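Local coordinates for orotidine-5-phosphate decarboxylase/orotate phosphoribosyltransferase, putative (Ompdcase-oprtase, putative) (Leishmania infantum, PDB 3QW3), which probably catalyses, through this decarboxylase domain of a bifunctional UMP synthase, the release of carbon dioxide from orotidine 5'-phosphate to give UMP, at residues Ala11-Asp21 and Gly220-Leu231. Residues are numbered along the deposited sequence; the frame is centred on the assembly and turned at random. Where two conformers were deposited one is given.
Sequences AKRSLLCVGLD and GSGMLINVSRGL. With SO4 (sulfate ion), chain E.
Strands 16-20 and 223-227 pair in parallel through a ladder of four backbone hydrogen bonds: I225 N to L15 O, C17 N to I225 O, V227 N to C17 O and G19 N to V227 O. This joins the first and last strands of the TIM barrel and so closes its cylinder.

Polar side chains meet on the face bearing C17 and N226. CG of N226 and SG of C17 are both anti to their backbone N and run alongside each other; the amide, turned by a chi2 of -101°, points ND2 across to donate to C17 SG over 3.4 Å, the sulfur lying near the amide plane. Beyond the strand ends, S228 OG gives a short 2.6 Å bond to D21 OD2, reaching the carboxylate from above its plane. A water lies within hydrogen-bonding distance of G19 O (2.7 Å) and S228 O (2.9 Å).

Apolar contacts gather on the other face, where L16 CD1 lies 3.8 Å from V227 CG2. Both methyls of V18 abut L231 CD1, the two side chains crossing at about a right angle. In one of its two conformers L224 CD2 comes 3.7 Å from C17 CB. L15 lies over M223 O, a buried carbonyl without a polar partner.

The backbone N atoms of S228, R229 and G230 grip separate oxygens of a sulfate at the start of helix 229-232, consistent with the phosphate-binding site of this enzyme family. Strand 47-50 continues the sheet beside 16-20, with K49 touching C17 and N226; outside the barrel, helix 27-41 packs on V18 and helix 237-253 on L231.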
ATOM      1  N   ALA A  11       9.274  -9.774 -24.539  1.00 15.68           N
ATOM      2  CA  ALA A  11      10.502  -8.963 -24.607  1.00 15.90           C
ATOM      3  C   ALA A  11      11.275  -9.185 -25.900  1.00 16.12           C
ATOM      4  O   ALA A  11      12.094  -8.357 -26.287  1.00 15.57           O
ATOM      5  CB  ALA A  11      11.396  -9.199 -23.392  1.00 16.06           C
ATOM      6  N   LYS A  12      10.995 -10.301 -26.570  1.00 16.13           N
ATOM      7  CA  LYS A  12      11.550 -10.552 -27.896  1.00 16.82           C
ATOM      8  C   LYS A  12      11.076  -9.486 -28.884  1.00 16.89           C
ATOM      9  O   LYS A  12      11.750  -9.213 -29.879  1.00 17.34           O
ATOM     10  CB  LYS A  12      11.139 -11.938 -28.383  1.00 17.06           C
ATOM     11  CG  LYS A  12      11.674 -13.081 -27.531  1.00 17.49           C
ATOM     12  CD  LYS A  12      10.981 -14.378 -27.923  1.00 18.91           C
ATOM     13  CE  LYS A  12      11.664 -15.591 -27.325  1.00 21.03           C
ATOM     14  NZ  LYS A  12      10.889 -16.819 -27.670  1.00 22.28           N
ATOM     15  N   ARG A  13       9.927  -8.877 -28.590  1.00 17.09           N
ATOM     16  CA  ARG A  13       9.310  -7.888 -29.474  1.00 17.04           C
ATOM     17  C   ARG A  13       9.256  -6.476 -28.889  1.00 16.53           C
ATOM     18  O   ARG A  13       9.298  -5.497 -29.635  1.00 16.47           O
ATOM     19  CB  ARG A  13       7.897  -8.333 -29.850  1.00 17.74           C
ATOM     20  CG  ARG A  13       7.859  -9.569 -30.751  1.00 19.76           C
ATOM     21  CD  ARG A  13       6.447 -10.124 -30.858  1.00 22.55           C
ATOM     22  N   SER A  14       9.148  -6.373 -27.565  1.00 15.71           N
ATOM     23  CA  SER A  14       8.839  -5.083 -26.937  1.00 15.14           C
ATOM     24  C   SER A  14       9.211  -5.029 -25.464  1.00 14.53           C
ATOM     25  O   SER A  14       9.154  -6.044 -24.780  1.00 13.77           O
ATOM     26  CB  SER A  14       7.339  -4.803 -27.054  1.00 15.75           C
ATOM     27  OG  SER A  14       7.015  -3.548 -26.488  1.00 16.90           O
ATOM     28  N   LEU A  15       9.559  -3.835 -24.985  1.00 13.52           N
ATOM     29  CA  LEU A  15       9.696  -3.583 -23.542  1.00 13.58           C
ATOM     30  C   LEU A  15       8.667  -2.560 -23.047  1.00 13.70           C
ATOM     31  O   LEU A  15       8.790  -2.025 -21.934  1.00 13.75           O
ATOM     32  CB  LEU A  15      11.106  -3.104 -23.197  1.00 13.58           C
ATOM     33  CG  LEU A  15      12.268  -4.053 -23.501  1.00 13.55           C
ATOM     34  CD1 LEU A  15      13.585  -3.431 -23.054  1.00 13.06           C
ATOM     35  CD2 LEU A  15      12.072  -5.421 -22.843  1.00 13.32           C
ATOM     36  N   LEU A  16       7.666  -2.288 -23.876  1.00 13.77           N
ATOM     37  CA  LEU A  16       6.660  -1.274 -23.559  1.00 13.93           C
ATOM     38  C   LEU A  16       5.554  -1.819 -22.658  1.00 14.28           C
ATOM     39  O   LEU A  16       4.895  -2.795 -22.996  1.00 14.60           O
ATOM     40  CB  LEU A  16       6.063  -0.697 -24.846  1.00 14.15           C
ATOM     41  CG  LEU A  16       4.992   0.382 -24.695  1.00 14.84           C
ATOM     42  CD1 LEU A  16       5.569   1.631 -24.040  1.00 15.77           C
ATOM     43  CD2 LEU A  16       4.389   0.709 -26.058  1.00 15.32           C
ATOM     44  N   CYS A  17       5.365  -1.173 -21.509  1.00 14.27           N
ATOM     45  CA  CYS A  17       4.244  -1.474 -20.619  1.00 14.79           C
ATOM     46  C   CYS A  17       3.201  -0.385 -20.789  1.00 14.81           C
ATOM     47  O   CYS A  17       3.518   0.798 -20.669  1.00 15.90           O
ATOM     48  CB  CYS A  17       4.716  -1.522 -19.172  1.00 14.38           C
ATOM     49  SG  CYS A  17       3.412  -1.886 -17.976  1.00 15.21           S
ATOM     50  N   VAL A  18       1.972  -0.780 -21.094  1.00 14.87           N
ATOM     51  CA  VAL A  18       0.904   0.188 -21.341  1.00 14.82           C
ATOM     52  C   VAL A  18       0.054   0.357 -20.081  1.00 15.08           C
ATOM     53  O   VAL A  18      -0.602  -0.581 -19.626  1.00 15.16           O
ATOM     54  CB  VAL A  18       0.016  -0.221 -22.541  1.00 14.85           C
ATOM     55  CG1 VAL A  18      -1.067   0.822 -22.801  1.00 14.75           C
ATOM     56  CG2 VAL A  18       0.867  -0.450 -23.803  1.00 14.87           C
ATOM     57  N   GLY A  19       0.077   1.561 -19.519  1.00 15.67           N
ATOM     58  CA  GLY A  19      -0.744   1.859 -18.348  1.00 15.92           C
ATOM     59  C   GLY A  19      -2.219   1.889 -18.695  1.00 16.57           C
ATOM     60  O   GLY A  19      -2.606   2.384 -19.758  1.00 16.90           O
ATOM     61  N   LEU A  20      -3.049   1.338 -17.815  1.00 16.46           N
ATOM     62  CA  LEU A  20      -4.487   1.436 -17.991  1.00 17.24           C
ATOM     63  C   LEU A  20      -5.031   2.269 -16.843  1.00 17.84           C
ATOM     64  O   LEU A  20      -5.275   1.760 -15.744  1.00 18.14           O
ATOM     65  CB  LEU A  20      -5.142   0.057 -18.083  1.00 16.74           C
ATOM     66  CG  LEU A  20      -4.658  -0.782 -19.277  1.00 16.60           C
ATOM     67  CD1 LEU A  20      -5.218  -2.192 -19.200  1.00 16.57           C
ATOM     68  CD2 LEU A  20      -5.010  -0.119 -20.610  1.00 16.46           C
ATOM     69  N   ASP A  21      -5.167   3.561 -17.123  1.00 18.68           N
ATOM     70  CA  ASP A  21      -5.505   4.578 -16.136  1.00 19.78           C
ATOM     71  C   ASP A  21      -6.715   5.363 -16.652  1.00 20.64           C
ATOM     72  O   ASP A  21      -6.577   6.511 -17.078  1.00 20.45           O
ATOM     73  CB  ASP A  21      -4.307   5.517 -15.937  1.00 19.62           C
ATOM     74  CG  ASP A  21      -3.030   4.774 -15.593  1.00 20.92           C
ATOM     75  OD1 ASP A  21      -2.835   4.443 -14.411  1.00 21.67           O
ATOM     76  OD2 ASP A  21      -2.209   4.525 -16.506  1.00 22.24           O
ATOM     77  N   GLY A 220      20.348  -7.002 -22.913  1.00 18.56           N
ATOM     78  CA  GLY A 220      19.534  -6.009 -23.620  1.00 17.59           C
ATOM     79  C   GLY A 220      18.086  -5.993 -23.157  1.00 17.28           C
ATOM     80  O   GLY A 220      17.216  -5.441 -23.831  1.00 16.75           O
ATOM     81  N   SER A 221      17.836  -6.580 -21.990  1.00 16.84           N
ATOM     82  CA  SER A 221      16.482  -6.685 -21.438  1.00 16.95           C
ATOM     83  C   SER A 221      16.466  -6.254 -19.964  1.00 16.75           C
ATOM     84  O   SER A 221      17.425  -5.650 -19.485  1.00 16.66           O
ATOM     85  CB  SER A 221      15.967  -8.118 -21.603  1.00 17.45           C
ATOM     86  OG  SER A 221      14.549  -8.166 -21.582  1.00 18.28           O
ATOM     87  N   GLY A 222      15.371  -6.541 -19.258  1.00 16.82           N
ATOM     88  CA  GLY A 222      15.312  -6.273 -17.821  1.00 16.68           C
ATOM     89  C   GLY A 222      14.746  -4.915 -17.447  1.00 16.98           C
ATOM     90  O   GLY A 222      14.803  -4.518 -16.286  1.00 16.73           O
ATOM     91  N   MET A 223      14.210  -4.198 -18.428  1.00 16.98           N
ATOM     92  CA  MET A 223      13.492  -2.960 -18.149  1.00 17.58           C
ATOM     93  C   MET A 223      12.134  -3.003 -18.799  1.00 17.60           C
ATOM     94  O   MET A 223      12.001  -3.351 -19.974  1.00 17.17           O
ATOM     95  CB  MET A 223      14.258  -1.739 -18.654  1.00 18.27           C
ATOM     96  CG  MET A 223      15.322  -1.240 -17.709  1.00 21.20           C
ATOM     97  SD  MET A 223      16.098   0.182 -18.475  1.00 25.67           S
ATOM     98  CE  MET A 223      15.003   1.521 -18.019  1.00 24.76           C
ATOM     99  N   LEU A 224      11.124  -2.663 -18.007  1.00 17.27           N
ATOM    100  CA  LEU A 224       9.757  -2.592 -18.490  0.70 17.36           C
ATOM    101  C   LEU A 224       9.357  -1.128 -18.411  1.00 17.64           C
ATOM    102  O   LEU A 224       9.173  -0.573 -17.319  1.00 17.86           O
ATOM    103  CB  LEU A 224       8.826  -3.461 -17.629  0.70 17.81           C
ATOM    104  CG  LEU A 224       7.939  -4.541 -18.254  0.70 18.03           C
ATOM    105  CD1 LEU A 224       6.872  -4.974 -17.243  0.70 15.04           C
ATOM    106  CD2 LEU A 224       7.297  -4.137 -19.588  0.70 16.68           C
ATOM    107  N   ILE A 225       9.256  -0.493 -19.578  1.00 16.89           N
ATOM    108  CA  ILE A 225       9.008   0.950 -19.674  1.00 17.17           C
ATOM    109  C   ILE A 225       7.523   1.271 -19.716  1.00 16.55           C
ATOM    110  O   ILE A 225       6.859   1.042 -20.728  1.00 15.67           O
ATOM    111  CB  ILE A 225       9.689   1.570 -20.931  1.00 17.35           C
ATOM    112  CG1 ILE A 225      11.173   1.178 -21.019  1.00 19.79           C
ATOM    113  CG2 ILE A 225       9.476   3.100 -20.981  1.00 17.85           C
ATOM    114  CD1 ILE A 225      12.018   1.615 -19.858  1.00 21.36           C
ATOM    115  N   ASN A 226       7.005   1.822 -18.624  1.00 16.28           N
ATOM    116  CA  ASN A 226       5.590   2.132 -18.559  1.00 16.31           C
ATOM    117  C   ASN A 226       5.288   3.496 -19.153  1.00 16.93           C
ATOM    118  O   ASN A 226       5.970   4.475 -18.854  1.00 17.12           O
ATOM    119  CB  ASN A 226       5.058   2.073 -17.124  1.00 16.24           C
ATOM    120  CG  ASN A 226       3.577   2.380 -17.045  1.00 16.54           C
ATOM    121  OD1 ASN A 226       3.177   3.498 -16.681  1.00 19.45           O
ATOM    122  ND2 ASN A 226       2.750   1.411 -17.407  1.00 14.67           N
ATOM    123  N   VAL A 227       4.263   3.544 -19.994  1.00 17.49           N
ATOM    124  CA  VAL A 227       3.738   4.803 -20.503  1.00 18.63           C
ATOM    125  C   VAL A 227       2.233   4.839 -20.276  1.00 19.66           C
ATOM    126  O   VAL A 227       1.514   3.895 -20.626  1.00 19.09           O
ATOM    127  CB  VAL A 227       4.068   5.013 -22.003  1.00 18.50           C
ATOM    128  CG1 VAL A 227       3.518   6.356 -22.485  1.00 19.33           C
ATOM    129  CG2 VAL A 227       5.574   4.960 -22.227  1.00 18.87           C
ATOM    130  N   SER A 228       1.763   5.928 -19.677  1.00 21.09           N
ATOM    131  CA  SER A 228       0.336   6.110 -19.464  1.00 23.08           C
ATOM    132  C   SER A 228      -0.213   7.228 -20.351  1.00 23.85           C
ATOM    133  O   SER A 228      -0.745   6.959 -21.433  1.00 24.10           O
ATOM    134  CB  SER A 228       0.035   6.378 -17.989  1.00 23.32           C
ATOM    135  OG  SER A 228      -1.350   6.616 -17.804  1.00 25.58           O
ATOM    136  N   ARG A 229      -0.059   8.472 -19.899  1.00 24.92           N
ATOM    137  CA  ARG A 229      -0.606   9.640 -20.601  1.00 26.24           C
ATOM    138  C   ARG A 229      -0.082   9.799 -22.025  1.00 27.13           C
ATOM    139  O   ARG A 229      -0.840  10.154 -22.933  1.00 27.34           O
ATOM    140  N   GLY A 230       1.207   9.524 -22.214  1.00 27.90           N
ATOM    141  CA  GLY A 230       1.847   9.596 -23.532  1.00 28.96           C
ATOM    142  C   GLY A 230       1.202   8.724 -24.602  1.00 29.67           C
ATOM    143  O   GLY A 230       1.372   8.981 -25.799  1.00 29.96           O
ATOM    144  N   LEU A 231       0.468   7.698 -24.170  1.00 29.94           N
ATOM    145  CA  LEU A 231      -0.257   6.808 -25.080  1.00 30.53           C
ATOM    146  C   LEU A 231      -1.752   7.080 -25.088  1.00 30.86           C
ATOM    147  O   LEU A 231      -2.342   7.296 -26.146  1.00 30.91           O
ATOM    148  CB  LEU A 231      -0.024   5.335 -24.720  1.00 30.47           C
ATOM    149  CG  LEU A 231       1.299   4.672 -25.081  1.00 30.90           C
ATOM    150  CD1 LEU A 231       1.344   3.261 -24.517  1.00 30.52           C
ATOM    151  CD2 LEU A 231       1.476   4.647 -26.585  1.00 31.57           C
TER
HETATM  152  S   SO4 E 258       3.117   9.093 -18.344  1.00 51.17           S
HETATM  153  O1  SO4 E 258       4.020   9.977 -17.612  1.00 51.20           O
HETATM  154  O2  SO4 E 258       3.640   7.729 -18.300  1.00 50.92           O
HETATM  155  O3  SO4 E 258       1.791   9.133 -17.731  1.00 50.56           O
HETATM  156  O4  SO4 E 258       3.026   9.528 -19.739  1.00 51.14           O
HETATM  157  O   HOH W   1      -1.486   4.181 -21.403  1.00 31.14           O